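Hypothetical conserved protein (Geobacillus kaustophilus, PDB 2YXY) is of unknown function but, as a DUF1811-family member, pairs two helices with a small beta domain that is probably SH3-like. Local coordinates at residues A[61-72]-A[102-110]. Sequence-based numbering, arbitrary orientation.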
loop_
_atom_site.group_PDB
_atom_site.type_symbol
_atom_site.label_atom_id
_atom_site.label_comp_id
_atom_site.label_asym_id
_atom_site.label_seq_id
_atom_site.Cartn_x
_atom_site.Cartn_y
_atom_site.Cartn_z
ATOM N N ASP A 61 -0.455 -9.584 11.170
ATOM C CA ASP A 61 -0.781 -10.632 10.211
ATOM C C ASP A 61 0.391 -10.935 9.284
ATOM O O ASP A 61 0.364 -11.913 8.531
ATOM C CB ASP A 61 -1.978 -10.222 9.353
ATOM C CG ASP A 61 -3.212 -9.951 10.170
ATOM O OD1 ASP A 61 -4.272 -9.671 9.565
ATOM O OD2 ASP A 61 -3.120 -10.015 11.414
ATOM N N PHE A 62 1.416 -10.094 9.327
ATOM C CA PHE A 62 2.571 -10.288 8.461
ATOM C C PHE A 62 3.796 -10.669 9.272
ATOM O O PHE A 62 3.996 -10.158 10.375
ATOM C CB PHE A 62 2.793 -9.026 7.616
ATOM C CG PHE A 62 1.580 -8.649 6.818
ATOM C CD1 PHE A 62 0.590 -7.846 7.376
ATOM C CD2 PHE A 62 1.359 -9.210 5.562
ATOM C CE1 PHE A 62 -0.595 -7.606 6.700
ATOM C CE2 PHE A 62 0.182 -8.981 4.881
ATOM C CZ PHE A 62 -0.805 -8.175 5.456
ATOM N N HIS A 63 4.613 -11.565 8.720
ATOM C CA HIS A 63 5.780 -12.062 9.445
ATOM C C HIS A 63 7.086 -12.075 8.653
ATOM O O HIS A 63 7.099 -12.312 7.448
ATOM C CB HIS A 63 5.498 -13.492 9.957
ATOM C CG HIS A 63 4.138 -13.671 10.565
ATOM N ND1 HIS A 63 3.000 -13.886 9.808
ATOM C CD2 HIS A 63 3.715 -13.640 11.850
ATOM C CE1 HIS A 63 1.951 -13.980 10.600
ATOM N NE2 HIS A 63 2.358 -13.833 11.853
ATOM N N PRO A 64 8.209 -11.823 9.338
ATOM C CA PRO A 64 9.521 -11.818 8.698
ATOM C C PRO A 64 9.786 -13.224 8.157
ATOM O O PRO A 64 9.332 -14.209 8.732
ATOM C CB PRO A 64 10.468 -11.460 9.843
ATOM C CG PRO A 64 9.577 -10.723 10.829
ATOM C CD PRO A 64 8.316 -11.514 10.774
ATOM N N GLY A 65 10.527 -13.314 7.057
ATOM C CA GLY A 65 10.811 -14.613 6.492
ATOM C C GLY A 65 9.714 -15.102 5.575
ATOM O O GLY A 65 9.960 -15.946 4.716
ATOM N N GLU A 66 8.503 -14.586 5.758
ATOM C CA GLU A 66 7.390 -14.981 4.903
ATOM C C GLU A 66 7.467 -14.290 3.536
ATOM O O GLU A 66 8.082 -13.226 3.387
ATOM C CB GLU A 66 6.066 -14.651 5.579
ATOM C CG GLU A 66 5.290 -15.857 6.067
ATOM C CD GLU A 66 6.077 -16.714 7.040
ATOM O OE1 GLU A 66 7.032 -17.395 6.604
ATOM O OE2 GLU A 66 5.737 -16.706 8.244
ATOM N N ILE A 67 6.839 -14.907 2.544
ATOM C CA ILE A 67 6.829 -14.402 1.178
ATOM C C ILE A 67 5.368 -14.198 0.788
ATOM O O ILE A 67 4.521 -15.074 1.038
ATOM C CB ILE A 67 7.465 -15.436 0.218
ATOM C CG1 ILE A 67 8.815 -15.890 0.777
ATOM C CG2 ILE A 67 7.642 -14.834 -1.178
ATOM C CD1 ILE A 67 9.327 -17.173 0.164
ATOM N N TYR A 68 5.053 -13.053 0.184
ATOM C CA TYR A 68 3.661 -12.819 -0.198
ATOM C C TYR A 68 3.450 -12.355 -1.637
ATOM O O TYR A 68 4.327 -11.747 -2.236
ATOM C CB TYR A 68 3.013 -11.762 0.722
ATOM C CG TYR A 68 3.185 -11.999 2.206
ATOM C CD1 TYR A 68 4.384 -11.698 2.844
ATOM C CD2 TYR A 68 2.161 -12.553 2.960
ATOM C CE1 TYR A 68 4.558 -11.945 4.192
ATOM C CE2 TYR A 68 2.319 -12.808 4.315
ATOM C CZ TYR A 68 3.522 -12.505 4.927
ATOM O OH TYR A 68 3.692 -12.781 6.269
ATOM N N GLU A 69 2.267 -12.642 -2.174
ATOM C CA GLU A 69 1.912 -12.155 -3.497
ATOM C C GLU A 69 1.764 -10.644 -3.321
ATOM O O GLU A 69 1.293 -10.172 -2.274
ATOM C CB GLU A 69 0.547 -12.662 -3.943
ATOM C CG GLU A 69 0.472 -14.093 -4.354
ATOM C CD GLU A 69 -0.645 -14.309 -5.351
ATOM O OE1 GLU A 69 -0.534 -13.771 -6.480
ATOM O OE2 GLU A 69 -1.627 -14.999 -5.002
ATOM N N ILE A 70 2.140 -9.894 -4.345
ATOM C CA ILE A 70 2.033 -8.444 -4.300
ATOM C C ILE A 70 0.724 -8.000 -4.933
ATOM O O ILE A 70 0.504 -8.209 -6.125
ATOM C CB ILE A 70 3.202 -7.799 -5.040
ATOM C CG1 ILE A 70 4.513 -8.225 -4.362
ATOM C CG2 ILE A 70 3.018 -6.261 -5.089
ATOM C CD1 ILE A 70 5.788 -7.791 -5.099
ATOM N N GLU A 71 -0.137 -7.396 -4.116
ATOM C CA GLU A 71 -1.446 -6.899 -4.540
ATOM C C GLU A 71 -1.318 -6.016 -5.771
ATOM O O GLU A 71 -0.439 -5.171 -5.837
ATOM C CB GLU A 71 -2.089 -6.089 -3.413
ATOM C CG GLU A 71 -3.593 -5.885 -3.555
ATOM C CD GLU A 71 -4.379 -7.089 -3.080
ATOM O OE1 GLU A 71 -4.189 -8.181 -3.649
ATOM O OE2 GLU A 71 -5.181 -6.948 -2.130
ATOM N N GLY A 72 -2.200 -6.220 -6.742
ATOM C CA GLY A 72 -2.157 -5.431 -7.957
ATOM C C GLY A 72 -1.038 -5.860 -8.884
ATOM O O GLY A 72 -0.682 -5.133 -9.811
ATOM N N LEU A 102 7.467 -1.557 1.649
ATOM C CA LEU A 102 6.172 -1.673 1.001
ATOM C C LEU A 102 5.060 -1.606 2.031
ATOM O O LEU A 102 5.165 -2.229 3.084
ATOM C CB LEU A 102 6.105 -3.008 0.258
ATOM C CG LEU A 102 5.528 -3.083 -1.157
ATOM C CD1 LEU A 102 6.237 -2.081 -2.070
ATOM C CD2 LEU A 102 5.702 -4.502 -1.692
ATOM N N PRO A 103 3.985 -0.840 1.748
ATOM C CA PRO A 103 2.867 -0.747 2.707
ATOM C C PRO A 103 2.274 -2.148 2.804
ATOM O O PRO A 103 2.186 -2.853 1.775
ATOM C CB PRO A 103 1.881 0.236 2.040
ATOM C CG PRO A 103 2.715 1.004 1.038
ATOM C CD PRO A 103 3.713 -0.052 0.525
ATOM N N ILE A 104 1.858 -2.556 4.004
ATOM C CA ILE A 104 1.304 -3.902 4.178
ATOM C C ILE A 104 0.040 -4.140 3.348
ATOM O O ILE A 104 -0.336 -5.290 3.071
ATOM C CB ILE A 104 1.034 -4.227 5.692
ATOM C CG1 ILE A 104 0.089 -3.192 6.338
ATOM C CG2 ILE A 104 2.359 -4.225 6.441
ATOM C CD1 ILE A 104 -0.244 -3.530 7.820
ATOM N N SER A 105 -0.599 -3.057 2.918
ATOM C CA SER A 105 -1.799 -3.180 2.094
ATOM C C SER A 105 -1.466 -3.750 0.697
ATOM O O SER A 105 -2.366 -4.132 -0.050
ATOM C CB SER A 105 -2.464 -1.805 1.946
ATOM O OG SER A 105 -1.514 -0.854 1.483
ATOM N N LEU A 106 -0.182 -3.792 0.336
ATOM C CA LEU A 106 0.203 -4.334 -0.967
ATOM C C LEU A 106 0.652 -5.822 -0.916
ATOM O O LEU A 106 1.169 -6.336 -1.900
ATOM C CB LEU A 106 1.301 -3.450 -1.607
ATOM C CG LEU A 106 0.870 -1.983 -1.909
ATOM C CD1 LEU A 106 1.946 -1.268 -2.700
ATOM C CD2 LEU A 106 -0.436 -1.960 -2.721
ATOM N N LEU A 107 0.440 -6.492 0.222
ATOM C CA LEU A 107 0.804 -7.903 0.403
ATOM C C LEU A 107 -0.470 -8.733 0.567
ATOM O O LEU A 107 -1.252 -8.496 1.485
ATOM C CB LEU A 107 1.678 -8.078 1.650
ATOM C CG LEU A 107 2.950 -7.229 1.737
ATOM C CD1 LEU A 107 3.626 -7.487 3.077
ATOM C CD2 LEU A 107 3.890 -7.546 0.575
ATOM N N ARG A 108 -0.697 -9.691 -0.324
ATOM C CA ARG A 108 -1.906 -10.487 -0.233
ATOM C C ARG A 108 -1.977 -11.237 1.075
ATOM O O ARG A 108 -1.139 -12.099 1.356
ATOM C CB ARG A 108 -2.020 -11.431 -1.424
ATOM C CG ARG A 108 -2.259 -10.649 -2.695
ATOM C CD ARG A 108 -2.717 -11.483 -3.869
ATOM N NE ARG A 108 -2.791 -10.633 -5.053
ATOM C CZ ARG A 108 -3.076 -11.059 -6.278
ATOM N NH1 ARG A 108 -3.325 -12.344 -6.498
ATOM N NH2 ARG A 108 -3.104 -10.193 -7.285
ATOM N N LYS A 109 -2.973 -10.851 1.876
ATOM C CA LYS A 109 -3.241 -11.404 3.201
ATOM C C LYS A 109 -3.057 -12.918 3.181
ATOM O O LYS A 109 -3.456 -13.581 2.221
ATOM C CB LYS A 109 -4.675 -11.037 3.626
ATOM C CG LYS A 109 -5.047 -11.349 5.071
ATOM C CD LYS A 109 -4.467 -10.344 6.071
ATOM C CE LYS A 109 -5.086 -8.948 5.928
ATOM N NZ LYS A 109 -4.485 -8.128 4.830
ATOM N N PRO A 110 -2.450 -13.479 4.243
ATOM C CA PRO A 110 -2.175 -14.912 4.414
ATOM C C PRO A 110 -2.834 -15.867 3.413
ATOM O O PRO A 110 -3.848 -16.504 3.775
ATOM C CB PRO A 110 -2.607 -15.152 5.850
ATOM C CG PRO A 110 -2.021 -13.921 6.526
ATOM C CD PRO A 110 -2.285 -12.775 5.532
#
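Ile70 and Leu107 face each other as a single antiparallel bridge, a non-hydrogen-bonded pair with their CA atoms 4.9 Å apart. The flanking amides define it. Arg108 N gives Glu69 O a nearly straight bond of 2.8 Å (175° at the hydrogen), whereas Glu71 N reaches Leu106 O, also at 2.8 Å, with a bent 147° and from above the carbonyl plane. CA-H...O contacts from Leu107 to Glu69 O and from Ile70 to Leu106 O fill in the bridge.

Beyond the bridge the Arg108 chain, extended from CG to NE (chi3 -175°), passes between Glu69 and Glu71, its CD against Glu69 CB. Glu69 OE1 sits over one face of the guanidinium, 3.1 Å from Arg108 NH1, so charge rather than a directed N-H makes this salt bridge. Arg108 NE forms a second salt bridge with Glu71 OE1 at 3.2 Å, its hydrogen bond weak and bent. A leucine in place of Arg108 would probably leave the carboxylates of Glu69 and Glu71 without the cation they share.

At the other end, Leu107 CB packs 3.7 Å from Phe62 CE2 and also meets Tyr68 CB, while Ile104 CB lies over a face of the Phe62 ring, 4.3 Å from its centroid. Phe62 CD2 in turn covers the rim of one Tyr68 face, and Tyr68 OH accepts His63 N at 2.9 Å, tying the loop to the strand.

Strand 67-70 pairs with 76-84 along its other edge. After strand 100-103, the 3-10 turn 104-106 brings Leu107 back to 67-70, a return resembling SH3-like barrel closure, consistent with the family's SH3 clan.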